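Long-range contacts in fusolin (Unidentified entomopoxvirus, PDB 4OW5), which probably binds and oxidatively cleaves chitin as a lytic polysaccharide monooxygenase, enhances virulence, and crystallizes in vivo into viral spindles: residues E137-A142 / S187-N192; N172-P177 / Y196-G201; I178-R183 / N192-R197. All coordinates share one frame; numbering follows the deposited sequence. Where two conformers were deposited one is given.

The three contacts fall inside the lytic polysaccharide monooxygenase domain. Interactions 2 and 3 share strand 194-203; interaction 1 lies on its neighbour, strand 131-140. Along the chain, 137-142 comes first, then 172-177, 178-183, 187-192 and 192-197, with 196-201 last. Interactions 1 and 3 have centres about 8 Å apart and share Asn-192. The loop of interaction 1 is the connection of the hairpin in interaction 3. The centre of interaction 2 is about 14 Å from that of interaction 3 and 17 Å from that of interaction 1. Interactions 1 and 3 build one end of the four-stranded sheet, near His-1 and His-144, copper or zinc ligands that hold no metal here. Interaction 2 joins that sheet to the second one.

Interaction 1: E137-A142 / S187-N192; sequences EFCPTA and SQCNAN. Unlike the reference sequence in segment 187-192: Asn-192 (reference His). With EDO (1,2-ethanediol), chain F.
Cys-139 and Cys-189 are joined by a disulfide, SG to SG 2.1 Å. Each SG lies anti to its backbone N (chi1 -176° and 178°) where the two meet. CB of Ala-191 packs against SG of Cys-139 at 4.1 Å. Beside it, CG2 of Thr-141 touches CB of Ala-191 at 3.7 Å.

The carboxylate of Glu-137 holds the loop at Ser-187 and Gln-188. Its OE2 accepts from OG of Ser-187 at 2.6 Å, on the syn side and 24° out of the carboxylate plane. OE1 uses its syn lone pair for the backbone N of Gln-188 at 3.3 Å. OG of Ser-187 also accepts from N of Cys-189, which forms an ST turn. Farther on, one water donates to O of Thr-141 and O of Ala-191.

Further out, OG1 of Thr-5 bonds to OE1 of Glu-137, and Asn-67 to OG1 of Thr-141. OE1 of Gln-188 meets NE1 of Trp-341 of the second subunit. Thr-141 packs about 3 Å from the side chain of His-1, which binds copper or zinc in this protein; no metal is bound here. The disulfide ties this loop to a strand beside the metal site of a lytic polysaccharide monooxygenase fold.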
ATOM      1  N   GLU A 137      19.493  12.716   7.394  1.00 12.44           N
ATOM      2  CA  GLU A 137      20.004  14.077   7.547  1.00 11.48           C
ATOM      3  C   GLU A 137      19.156  14.768   8.598  1.00 13.99           C
ATOM      4  O   GLU A 137      17.919  14.830   8.478  1.00 12.84           O
ATOM      5  CB  GLU A 137      20.010  14.866   6.212  1.00 12.53           C
ATOM      6  CG  GLU A 137      20.781  16.169   6.332  1.00 13.02           C
ATOM      7  CD  GLU A 137      20.674  17.125   5.160  1.00 24.86           C
ATOM      8  OE1 GLU A 137      19.535  17.501   4.812  1.00 23.44           O
ATOM      9  OE2 GLU A 137      21.728  17.567   4.644  1.00 20.36           O
ATOM     10  N   PHE A 138      19.788  15.165   9.686  1.00 11.90           N
ATOM     11  CA  PHE A 138      19.152  15.912  10.756  1.00 11.04           C
ATOM     12  C   PHE A 138      19.758  17.327  10.728  1.00 15.40           C
ATOM     13  O   PHE A 138      20.988  17.489  10.743  1.00 14.90           O
ATOM     14  CB  PHE A 138      19.328  15.209  12.095  1.00 12.28           C
ATOM     15  CG  PHE A 138      18.458  15.809  13.167  1.00 13.11           C
ATOM     16  CD1 PHE A 138      18.893  16.896  13.906  1.00 15.83           C
ATOM     17  CD2 PHE A 138      17.190  15.299  13.427  1.00 13.26           C
ATOM     18  CE1 PHE A 138      18.059  17.492  14.853  1.00 15.57           C
ATOM     19  CE2 PHE A 138      16.395  15.850  14.427  1.00 16.70           C
ATOM     20  CZ  PHE A 138      16.828  16.963  15.119  1.00 14.88           C
ATOM     21  N   CYS A 139      18.895  18.314  10.658  1.00 12.66           N
ATOM     22  CA  CYS A 139      19.211  19.721  10.492  1.00 13.58           C
ATOM     23  C   CYS A 139      19.221  20.444  11.836  1.00 16.04           C
ATOM     24  O   CYS A 139      18.148  20.748  12.365  1.00 13.28           O
ATOM     25  CB  CYS A 139      18.195  20.334   9.535  1.00 16.37           C
ATOM     26  SG  CYS A 139      18.482  22.070   9.114  1.00 22.07           S
ATOM     27  N   PRO A 140      20.410  20.774  12.398  1.00 12.70           N
ATOM     28  CA  PRO A 140      20.420  21.519  13.667  1.00 12.91           C
ATOM     29  C   PRO A 140      20.332  23.008  13.382  1.00 18.65           C
ATOM     30  O   PRO A 140      21.184  23.541  12.680  1.00 19.98           O
ATOM     31  CB  PRO A 140      21.763  21.142  14.278  1.00 14.64           C
ATOM     32  CG  PRO A 140      22.668  20.936  13.074  1.00 17.70           C
ATOM     33  CD  PRO A 140      21.787  20.519  11.919  1.00 13.37           C
ATOM     34  N   THR A 141      19.287  23.673  13.864  1.00 15.93           N
ATOM     35  CA  THR A 141      19.189  25.113  13.697  1.00 15.64           C
ATOM     36  C   THR A 141      20.098  25.789  14.751  1.00 17.95           C
ATOM     37  O   THR A 141      20.504  26.931  14.558  1.00 17.72           O
ATOM     38  CB  THR A 141      17.744  25.565  13.757  1.00 19.09           C
ATOM     39  OG1 THR A 141      17.201  25.273  15.029  1.00 17.72           O
ATOM     40  CG2 THR A 141      16.898  24.916  12.677  1.00 18.87           C
ATOM     41  N   ALA A 142      20.345  25.108  15.894  1.00 13.53           N
ATOM     42  CA  ALA A 142      21.280  25.529  16.934  1.00 14.51           C
ATOM     43  C   ALA A 142      22.193  24.362  17.213  1.00 20.81           C
ATOM     44  O   ALA A 142      21.712  23.263  17.490  1.00 21.19           O
ATOM     45  CB  ALA A 142      20.562  25.937  18.192  1.00 15.47           C
ATOM     46  N   SER A 187      21.931  19.565   0.086  1.00 18.82           N
ATOM     47  CA  SER A 187      21.252  19.420   1.357  1.00 19.69           C
ATOM     48  C   SER A 187      19.881  20.052   1.401  1.00 28.12           C
ATOM     49  O   SER A 187      19.636  21.119   0.841  1.00 27.83           O
ATOM     50  CB  SER A 187      22.072  20.018   2.480  1.00 21.10           C
ATOM     51  OG  SER A 187      21.325  19.943   3.686  1.00 24.88           O
ATOM     52  N   GLN A 188      19.029  19.411   2.179  1.00 28.63           N
ATOM     53  CA  GLN A 188      17.670  19.833   2.462  1.00 29.41           C
ATOM     54  C   GLN A 188      17.614  20.820   3.669  1.00 32.16           C
ATOM     55  O   GLN A 188      16.532  21.306   4.006  1.00 34.40           O
ATOM     56  CB  GLN A 188      16.835  18.567   2.765  1.00 30.07           C
ATOM     57  CG  GLN A 188      16.450  17.740   1.528  1.00 31.21           C
ATOM     58  CD  GLN A 188      15.514  18.517   0.617  1.00 46.72           C
ATOM     59  OE1 GLN A 188      14.421  18.925   1.021  1.00 40.13           O
ATOM     60  NE2 GLN A 188      15.898  18.743  -0.637  1.00 38.46           N
ATOM     61  N   CYS A 189      18.764  21.056   4.333  1.00 23.75           N
ATOM     62  CA  CYS A 189      18.934  21.882   5.515  1.00 21.59           C
ATOM     63  C   CYS A 189      19.535  23.238   5.106  1.00 28.22           C
ATOM     64  O   CYS A 189      20.736  23.305   4.844  1.00 24.61           O
ATOM     65  CB  CYS A 189      19.843  21.138   6.496  1.00 20.38           C
ATOM     66  SG  CYS A 189      20.224  22.042   8.024  1.00 22.76           S
ATOM     67  N   ASN A 190      18.698  24.299   5.007  1.00 27.61           N
ATOM     68  CA  ASN A 190      19.171  25.655   4.674  1.00 29.62           C
ATOM     69  C   ASN A 190      19.434  26.474   5.947  1.00 35.09           C
ATOM     70  O   ASN A 190      20.030  27.540   5.873  1.00 36.85           O
ATOM     71  CB  ASN A 190      18.186  26.395   3.757  1.00 37.96           C
ATOM     72  CG  ASN A 190      16.749  26.489   4.250  1.00 72.47           C
ATOM     73  OD1 ASN A 190      16.470  26.602   5.451  1.00 64.88           O
ATOM     74  ND2 ASN A 190      15.791  26.454   3.326  1.00 69.74           N
ATOM     75  N   ALA A 191      19.013  25.983   7.111  1.00 31.84           N
ATOM     76  CA  ALA A 191      19.174  26.711   8.366  1.00 30.87           C
ATOM     77  C   ALA A 191      20.598  26.694   8.907  1.00 33.12           C
ATOM     78  O   ALA A 191      20.924  27.541   9.731  1.00 35.03           O
ATOM     79  CB  ALA A 191      18.231  26.134   9.413  1.00 31.60           C
ATOM     80  N   ASN A 192      21.469  25.807   8.425  1.00 27.09           N
ATOM     81  CA  ASN A 192      22.834  25.709   8.955  1.00 24.85           C
ATOM     82  C   ASN A 192      23.826  25.168   7.922  1.00 26.41           C
ATOM     83  O   ASN A 192      23.379  24.524   6.983  1.00 27.21           O
ATOM     84  CB  ASN A 192      22.784  24.731  10.139  1.00 24.12           C
ATOM     85  CG  ASN A 192      23.767  25.051  11.254  1.00 34.77           C
ATOM     86  OD1 ASN A 192      24.972  24.929  11.096  1.00 29.63           O
ATOM     87  ND2 ASN A 192      23.279  25.467  12.415  1.00 30.10           N
TER
HETATM   88  C1  EDO F 405      13.432  22.188   2.922  1.00 35.49           C
HETATM   89  O1  EDO F 405      14.238  22.942   3.817  1.00 36.78           O
HETATM   90  C2  EDO F 405      12.474  21.255   3.720  1.00 34.03           C
HETATM   91  O2  EDO F 405      13.026  20.939   4.997  1.00 29.08           O
HETATM   92  O   HOH W   1      20.023  28.496  12.225  1.00 32.18           O

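Interaction 2: N172-P177 / Y196-G201; sequences NIFTGP and YRTTVG. With EDO (1,2-ethanediol), chain B.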
ATOM      1  N   ASN A 172      14.076  -0.040  18.271  1.00 12.09           N
ATOM      2  CA  ASN A 172      15.304   0.729  18.111  1.00 12.15           C
ATOM      3  C   ASN A 172      16.177   0.121  16.998  1.00 15.46           C
ATOM      4  O   ASN A 172      16.452  -1.079  17.016  1.00 15.37           O
ATOM      5  CB  ASN A 172      16.084   0.788  19.413  1.00 16.26           C
ATOM      6  CG  ASN A 172      17.259   1.711  19.302  1.00 24.35           C
ATOM      7  OD1 ASN A 172      18.373   1.276  19.050  1.00 26.06           O
ATOM      8  ND2 ASN A 172      17.011   3.010  19.198  1.00 24.88           N
ATOM      9  N   ILE A 173      16.577   0.934  16.038  1.00  9.57           N
ATOM     10  CA  ILE A 173      17.441   0.501  14.931  1.00 11.66           C
ATOM     11  C   ILE A 173      18.763   1.283  14.902  1.00 13.92           C
ATOM     12  O   ILE A 173      19.632   0.930  14.118  1.00 13.18           O
ATOM     13  CB  ILE A 173      16.751   0.553  13.553  1.00 14.18           C
ATOM     14  CG1 ILE A 173      16.345   1.978  13.158  1.00 15.21           C
ATOM     15  CG2 ILE A 173      15.573  -0.437  13.525  1.00 15.08           C
ATOM     16  CD1 ILE A 173      15.728   2.103  11.760  1.00 19.65           C
ATOM     17  N   PHE A 174      18.937   2.270  15.784  1.00  9.97           N
ATOM     18  CA  PHE A 174      20.171   3.033  15.889  1.00 10.11           C
ATOM     19  C   PHE A 174      20.255   3.743  17.246  1.00 16.40           C
ATOM     20  O   PHE A 174      19.305   4.394  17.673  1.00 14.42           O
ATOM     21  CB  PHE A 174      20.315   4.083  14.756  1.00 11.30           C
ATOM     22  CG  PHE A 174      21.613   4.869  14.796  1.00 13.04           C
ATOM     23  CD1 PHE A 174      21.745   5.987  15.616  1.00 14.80           C
ATOM     24  CD2 PHE A 174      22.663   4.557  13.937  1.00 15.33           C
ATOM     25  CE1 PHE A 174      22.915   6.737  15.623  1.00 15.08           C
ATOM     26  CE2 PHE A 174      23.835   5.325  13.924  1.00 17.40           C
ATOM     27  CZ  PHE A 174      23.976   6.378  14.803  1.00 15.57           C
ATOM     28  N   THR A 175      21.424   3.671  17.885  1.00 14.75           N
ATOM     29  CA  THR A 175      21.698   4.384  19.123  1.00 13.85           C
ATOM     30  C   THR A 175      23.153   4.778  19.133  1.00 16.71           C
ATOM     31  O   THR A 175      23.984   3.893  19.077  1.00 14.92           O
ATOM     32  CB  THR A 175      21.393   3.537  20.362  1.00 20.17           C
ATOM     33  OG1 THR A 175      20.061   3.081  20.323  1.00 23.48           O
ATOM     34  CG2 THR A 175      21.657   4.299  21.645  1.00 18.05           C
ATOM     35  N   GLY A 176      23.438   6.058  19.300  1.00 14.32           N
ATOM     36  CA  GLY A 176      24.799   6.534  19.487  1.00 15.13           C
ATOM     37  C   GLY A 176      25.020   7.946  18.987  1.00 17.98           C
ATOM     38  O   GLY A 176      24.147   8.567  18.371  1.00 15.02           O
ATOM     39  N   PRO A 177      26.227   8.477  19.197  1.00 17.46           N
ATOM     40  CA  PRO A 177      26.528   9.808  18.637  1.00 18.94           C
ATOM     41  C   PRO A 177      26.673   9.769  17.109  1.00 23.14           C
ATOM     42  O   PRO A 177      26.895   8.700  16.509  1.00 22.27           O
ATOM     43  CB  PRO A 177      27.846  10.198  19.335  1.00 19.99           C
ATOM     44  CG  PRO A 177      28.478   8.919  19.664  1.00 23.47           C
ATOM     45  CD  PRO A 177      27.395   7.903  19.887  1.00 18.12           C
ATOM     46  N   TYR A 196      23.791  16.679  10.795  1.00 13.42           N
ATOM     47  CA  TYR A 196      24.077  15.357  11.312  1.00 13.16           C
ATOM     48  C   TYR A 196      23.652  14.397  10.230  1.00 18.27           C
ATOM     49  O   TYR A 196      22.501  14.471   9.798  1.00 17.03           O
ATOM     50  CB  TYR A 196      23.339  15.049  12.592  1.00 14.10           C
ATOM     51  CG  TYR A 196      23.777  15.859  13.783  1.00 14.75           C
ATOM     52  CD1 TYR A 196      24.854  15.463  14.547  1.00 16.41           C
ATOM     53  CD2 TYR A 196      23.014  16.920  14.241  1.00 16.41           C
ATOM     54  CE1 TYR A 196      25.243  16.177  15.675  1.00 16.10           C
ATOM     55  CE2 TYR A 196      23.399  17.658  15.353  1.00 17.31           C
ATOM     56  CZ  TYR A 196      24.534  17.301  16.053  1.00 20.63           C
ATOM     57  OH  TYR A 196      24.882  18.022  17.164  1.00 21.69           O
ATOM     58  N   ARG A 197      24.563  13.547   9.748  1.00 15.74           N
ATOM     59  CA  ARG A 197      24.243  12.529   8.735  1.00 15.60           C
ATOM     60  C   ARG A 197      24.739  11.171   9.119  1.00 22.21           C
ATOM     61  O   ARG A 197      25.869  11.049   9.552  1.00 21.89           O
ATOM     62  CB  ARG A 197      24.854  12.830   7.381  1.00 16.75           C
ATOM     63  CG  ARG A 197      24.284  13.958   6.624  1.00 15.72           C
ATOM     64  CD  ARG A 197      24.728  13.890   5.164  1.00 23.94           C
ATOM     65  NE  ARG A 197      26.181  13.836   4.972  1.00 24.74           N
ATOM     66  CZ  ARG A 197      26.985  14.873   4.708  1.00 29.62           C
ATOM     67  NH1 ARG A 197      26.494  16.097   4.605  1.00 17.69           N
ATOM     68  NH2 ARG A 197      28.287  14.683   4.534  1.00 20.10           N
ATOM     69  N   THR A 198      23.945  10.140   8.861  1.00 21.02           N
ATOM     70  CA  THR A 198      24.329   8.751   9.117  1.00 23.11           C
ATOM     71  C   THR A 198      23.506   7.827   8.213  1.00 24.87           C
ATOM     72  O   THR A 198      22.370   8.144   7.928  1.00 23.82           O
ATOM     73  CB  THR A 198      24.127   8.397  10.622  1.00 32.13           C
ATOM     74  OG1 THR A 198      24.827   7.204  10.928  1.00 40.94           O
ATOM     75  CG2 THR A 198      22.661   8.247  11.028  1.00 32.92           C
ATOM     76  N   THR A 199      24.054   6.678   7.825  1.00 23.58           N
ATOM     77  CA  THR A 199      23.343   5.657   7.075  1.00 22.11           C
ATOM     78  C   THR A 199      22.870   4.609   8.043  1.00 25.85           C
ATOM     79  O   THR A 199      23.659   4.079   8.837  1.00 24.25           O
ATOM     80  CB  THR A 199      24.203   5.054   5.963  1.00 21.65           C
ATOM     81  OG1 THR A 199      24.518   6.093   5.049  1.00 28.80           O
ATOM     82  CG2 THR A 199      23.471   3.950   5.186  1.00 19.86           C
ATOM     83  N   VAL A 200      21.581   4.264   7.931  1.00 21.99           N
ATOM     84  CA  VAL A 200      20.947   3.202   8.702  1.00 22.20           C
ATOM     85  C   VAL A 200      20.246   2.318   7.716  1.00 22.29           C
ATOM     86  O   VAL A 200      19.648   2.842   6.765  1.00 19.84           O
ATOM     87  CB  VAL A 200      19.955   3.762   9.757  1.00 27.88           C
ATOM     88  CG1 VAL A 200      19.344   2.639  10.592  1.00 28.04           C
ATOM     89  CG2 VAL A 200      20.630   4.784  10.642  1.00 28.60           C
ATOM     90  N   GLY A 201      20.334   1.004   7.930  1.00 18.78           N
ATOM     91  CA  GLY A 201      19.621   0.034   7.133  1.00 18.25           C
ATOM     92  C   GLY A 201      18.203   0.024   7.645  1.00 21.78           C
ATOM     93  O   GLY A 201      17.987  -0.219   8.824  1.00 23.28           O
TER
HETATM   94  C1  EDO B 401      20.512  -0.890  17.904  1.00 42.63           C
HETATM   95  O1  EDO B 401      19.310  -1.474  18.351  1.00 41.52           O
HETATM   96  C2  EDO B 401      21.253  -0.201  19.061  1.00 46.00           C
HETATM   97  O2  EDO B 401      21.016  -0.882  20.276  1.00 49.40           O
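Val-200 meets Ile-173 and Phe-174 with its two methyl groups, one for each. CG1 of Val-200 packs on CD1 of Ile-173 at 3.8 Å. CG2 of Val-200 lies 3.9 Å from CD2 of Phe-174 and approaches the ring obliquely. Phe-174 CG is anti to the backbone N (chi1 -178°), which sets CG beside the carbonyl carbon; the ring then meets Val-200 and Thr-198. These are the apolar contacts, and no hydrogen bond crosses between the segments.

A second group of contacts is made by Thr-198. Its side chain and that of Phe-174 reach toward each other tip to tip. OG1 of Thr-198 lies 3.7 Å from CE2 of Phe-174. CG2 of the same threonine sits 4.3 Å above the ring plane, offset toward the rim.

The strand axes come no closer than 7.6 Å, at 150° between their directions. The two strands belong to different sheets, and their side chains meet across the interface of a beta sandwich, the fibronectin type III-like core of this family. Ile-173 and Phe-174 both face Ile-151 of strand 147-154, which makes a classic beta bulge. The bulge lets two consecutive residues, Ile-173 and Phe-174, both point toward Val-200. Within its own sheet, Val-200 also packs on Phe-136 of strand 131-140.

Within segment 172-177, two side-chain hydrogen bonds hold Asn-172. ND2 of Asn-172 donates to O of Phe-174 at 3.1 Å, from above the carbonyl plane. OG1 of Thr-175 donates to OD1 of Asn-172 at 2.8 Å. An ethanediol molecule, probably from the crystallisation liquor, has its O1 3.0 Å from OD1 of Asn-172.

Interaction 3: I178-R183 / N192-R197; sequences IPLVQR and NNLVYR. Unlike the reference sequence in segment 192-197: Asn-192 (reference His).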
ATOM      1  N   ILE A 178      26.375  10.899  16.487  1.00 22.04           N
ATOM      2  CA  ILE A 178      26.541  11.167  15.064  1.00 23.33           C
ATOM      3  C   ILE A 178      27.402  12.448  14.987  1.00 28.49           C
ATOM      4  O   ILE A 178      26.996  13.455  15.555  1.00 27.19           O
ATOM      5  CB  ILE A 178      25.178  11.328  14.330  1.00 26.51           C
ATOM      6  CG1 ILE A 178      24.243  10.135  14.588  1.00 25.19           C
ATOM      7  CG2 ILE A 178      25.395  11.550  12.839  1.00 28.75           C
ATOM      8  CD1 ILE A 178      22.964  10.238  13.889  1.00 15.38           C
ATOM      9  N   PRO A 179      28.613  12.461  14.402  1.00 29.56           N
ATOM     10  CA  PRO A 179      29.372  13.718  14.379  1.00 28.77           C
ATOM     11  C   PRO A 179      28.758  14.714  13.385  1.00 27.20           C
ATOM     12  O   PRO A 179      28.125  14.322  12.402  1.00 25.26           O
ATOM     13  CB  PRO A 179      30.773  13.273  13.940  1.00 31.42           C
ATOM     14  CG  PRO A 179      30.492  12.126  13.015  1.00 37.02           C
ATOM     15  CD  PRO A 179      29.320  11.395  13.664  1.00 32.63           C
ATOM     16  N   LEU A 180      28.907  15.999  13.684  1.00 21.77           N
ATOM     17  CA  LEU A 180      28.511  17.069  12.775  1.00 18.95           C
ATOM     18  C   LEU A 180      29.407  17.060  11.518  1.00 19.70           C
ATOM     19  O   LEU A 180      30.625  16.907  11.628  1.00 19.06           O
ATOM     20  CB  LEU A 180      28.666  18.405  13.495  1.00 19.30           C
ATOM     21  CG  LEU A 180      27.601  18.724  14.459  1.00 24.85           C
ATOM     22  CD1 LEU A 180      28.110  19.657  15.544  1.00 25.71           C
ATOM     23  CD2 LEU A 180      26.415  19.291  13.749  1.00 25.65           C
ATOM     24  N   VAL A 181      28.817  17.222  10.343  1.00 14.80           N
ATOM     25  CA  VAL A 181      29.556  17.244   9.069  0.50 13.04           C
ATOM     26  C   VAL A 181      29.083  18.397   8.258  1.00 16.95           C
ATOM     27  O   VAL A 181      27.961  18.854   8.465  1.00 17.22           O
ATOM     28  CB  VAL A 181      29.440  15.938   8.243  0.50 15.02           C
ATOM     29  CG1 VAL A 181      30.355  14.852   8.795  0.50 16.18           C
ATOM     30  CG2 VAL A 181      27.983  15.456   8.132  0.50 12.61           C
ATOM     31  N   GLN A 182      29.910  18.860   7.294  1.00 15.66           N
ATOM     32  CA  GLN A 182      29.497  19.931   6.417  1.00 15.98           C
ATOM     33  C   GLN A 182      28.363  19.438   5.560  1.00 19.14           C
ATOM     34  O   GLN A 182      28.415  18.310   5.045  1.00 17.50           O
ATOM     35  CB  GLN A 182      30.643  20.462   5.509  1.00 17.40           C
ATOM     36  CG  GLN A 182      30.284  21.776   4.804  1.00 32.89           C
ATOM     37  CD  GLN A 182      31.278  22.136   3.723  1.00 58.97           C
ATOM     38  OE1 GLN A 182      32.461  22.335   3.983  1.00 50.47           O
ATOM     39  NE2 GLN A 182      30.835  22.209   2.472  1.00 60.59           N
ATOM     40  N   ARG A 183      27.346  20.283   5.392  1.00 16.76           N
ATOM     41  CA  ARG A 183      26.206  19.959   4.554  1.00 17.72           C
ATOM     42  C   ARG A 183      26.676  19.852   3.102  1.00 24.73           C
ATOM     43  O   ARG A 183      27.584  20.583   2.667  1.00 24.76           O
ATOM     44  CB  ARG A 183      25.092  21.034   4.675  1.00 18.35           C
ATOM     45  CG  ARG A 183      25.359  22.288   3.844  1.00 22.87           C
ATOM     46  CD  ARG A 183      24.348  23.424   4.028  1.00 31.53           C
ATOM     47  NE  ARG A 183      23.219  23.369   3.103  1.00 45.52           N
ATOM     48  CZ  ARG A 183      23.260  23.650   1.798  1.00 69.74           C
ATOM     49  NH1 ARG A 183      24.407  23.999   1.216  1.00 60.77           N
ATOM     50  NH2 ARG A 183      22.159  23.562   1.060  1.00 60.95           N
ATOM     51  N   ASN A 192      21.469  25.807   8.425  1.00 27.09           N
ATOM     52  CA  ASN A 192      22.834  25.709   8.955  1.00 24.85           C
ATOM     53  C   ASN A 192      23.826  25.168   7.922  1.00 26.41           C
ATOM     54  O   ASN A 192      23.379  24.524   6.983  1.00 27.21           O
ATOM     55  CB  ASN A 192      22.784  24.731  10.139  1.00 24.12           C
ATOM     56  CG  ASN A 192      23.767  25.051  11.254  1.00 34.77           C
ATOM     57  OD1 ASN A 192      24.972  24.929  11.096  1.00 29.63           O
ATOM     58  ND2 ASN A 192      23.279  25.467  12.415  1.00 30.10           N
ATOM     59  N   ASN A 193      25.146  25.389   8.120  1.00 22.05           N
ATOM     60  CA  ASN A 193      26.197  24.842   7.242  0.50 21.77           C
ATOM     61  C   ASN A 193      26.639  23.441   7.704  1.00 22.85           C
ATOM     62  O   ASN A 193      27.291  22.723   6.943  1.00 22.73           O
ATOM     63  CB  ASN A 193      27.422  25.764   7.224  0.50 25.05           C
ATOM     64  CG  ASN A 193      28.392  25.532   8.373  0.50 45.91           C
ATOM     65  OD1 ASN A 193      28.091  25.801   9.545  0.50 39.65           O
ATOM     66  ND2 ASN A 193      29.574  25.010   8.081  0.50 38.43           N
ATOM     67  N   LEU A 194      26.286  23.052   8.943  1.00 16.07           N
ATOM     68  CA  LEU A 194      26.576  21.728   9.500  1.00 15.79           C
ATOM     69  C   LEU A 194      25.262  20.940   9.650  1.00 16.86           C
ATOM     70  O   LEU A 194      24.225  21.514   9.973  1.00 17.33           O
ATOM     71  CB  LEU A 194      27.273  21.827  10.862  1.00 15.94           C
ATOM     72  CG  LEU A 194      28.671  22.465  10.890  1.00 20.15           C
ATOM     73  CD1 LEU A 194      29.172  22.566  12.296  1.00 21.63           C
ATOM     74  CD2 LEU A 194      29.636  21.686  10.050  1.00 17.45           C
ATOM     75  N   VAL A 195      25.312  19.648   9.397  1.00 13.26           N
ATOM     76  CA  VAL A 195      24.193  18.721   9.565  1.00 12.94           C
ATOM     77  C   VAL A 195      24.706  17.490  10.294  1.00 16.99           C
ATOM     78  O   VAL A 195      25.920  17.267  10.367  1.00 18.88           O
ATOM     79  CB  VAL A 195      23.550  18.324   8.204  1.00 16.53           C
ATOM     80  CG1 VAL A 195      22.821  19.502   7.560  1.00 16.77           C
ATOM     81  CG2 VAL A 195      24.579  17.732   7.242  1.00 16.57           C
ATOM     82  N   TYR A 196      23.791  16.679  10.795  1.00 13.42           N
ATOM     83  CA  TYR A 196      24.077  15.357  11.312  1.00 13.16           C
ATOM     84  C   TYR A 196      23.652  14.397  10.230  1.00 18.27           C
ATOM     85  O   TYR A 196      22.501  14.471   9.798  1.00 17.03           O
ATOM     86  CB  TYR A 196      23.339  15.049  12.592  1.00 14.10           C
ATOM     87  CG  TYR A 196      23.777  15.859  13.783  1.00 14.75           C
ATOM     88  CD1 TYR A 196      24.854  15.463  14.547  1.00 16.41           C
ATOM     89  CD2 TYR A 196      23.014  16.920  14.241  1.00 16.41           C
ATOM     90  CE1 TYR A 196      25.243  16.177  15.675  1.00 16.10           C
ATOM     91  CE2 TYR A 196      23.399  17.658  15.353  1.00 17.31           C
ATOM     92  CZ  TYR A 196      24.534  17.301  16.053  1.00 20.63           C
ATOM     93  OH  TYR A 196      24.882  18.022  17.164  1.00 21.69           O
ATOM     94  N   ARG A 197      24.563  13.547   9.748  1.00 15.74           N
ATOM     95  CA  ARG A 197      24.243  12.529   8.735  1.00 15.60           C
ATOM     96  C   ARG A 197      24.739  11.171   9.119  1.00 22.21           C
ATOM     97  O   ARG A 197      25.869  11.049   9.552  1.00 21.89           O
ATOM     98  CB  ARG A 197      24.854  12.830   7.381  1.00 16.75           C
ATOM     99  CG  ARG A 197      24.284  13.958   6.624  1.00 15.72           C
ATOM    100  CD  ARG A 197      24.728  13.890   5.164  1.00 23.94           C
ATOM    101  NE  ARG A 197      26.181  13.836   4.972  1.00 24.74           N
ATOM    102  CZ  ARG A 197      26.985  14.873   4.708  1.00 29.62           C
ATOM    103  NH1 ARG A 197      26.494  16.097   4.605  1.00 17.69           N
ATOM    104  NH2 ARG A 197      28.287  14.683   4.534  1.00 20.10           N
TER
HETATM  105  O   HOH W   2      27.208  12.970  10.394  1.00 40.66           O
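Arg-197 reaches back over Val-181 to the backbone of Gln-182. Its CB lies 4.2 Å from CG2 of Val-181. The chain bends at chi3 (-55°), and NE comes 4.0 Å from the same methyl. At CZ the guanidinium carries that methyl over its centre, 3.6 Å above the plane, and the two side chains cross at about a right angle. These contacts hold for the given one of two Val-181 conformers. At the tip, NH1 donates to O of Gln-182 at 3.0 Å, the bond that carries the contact. NE faces Glu-135 in a long, weak ion pair.

The Tyr-196 ring takes CD2 of Leu-180 over one face, a CH-pi contact 3.8 Å from the ring centre. O of Ile-178 sits at the edge of the ring. OH of Tyr-196 bonds to OE2 of Glu-145.

Backbone bonds tie the strands. Val-181 and Val-195 form a hydrogen-bonded antiparallel pair, with N to O 2.9 Å both ways. N of Arg-183 donates to O of Asn-193. Separately, OD1 of Asn-192 accepts from N of Leu-194, an Asx turn. A water accepts from N of Arg-197 and donates to O of Pro-179.

In this beta hairpin, strand 180-182 is one of the two outermost strands of the four-stranded antiparallel sheet within this chain, and strand 194-203 pairs on its other side with strand 131-140.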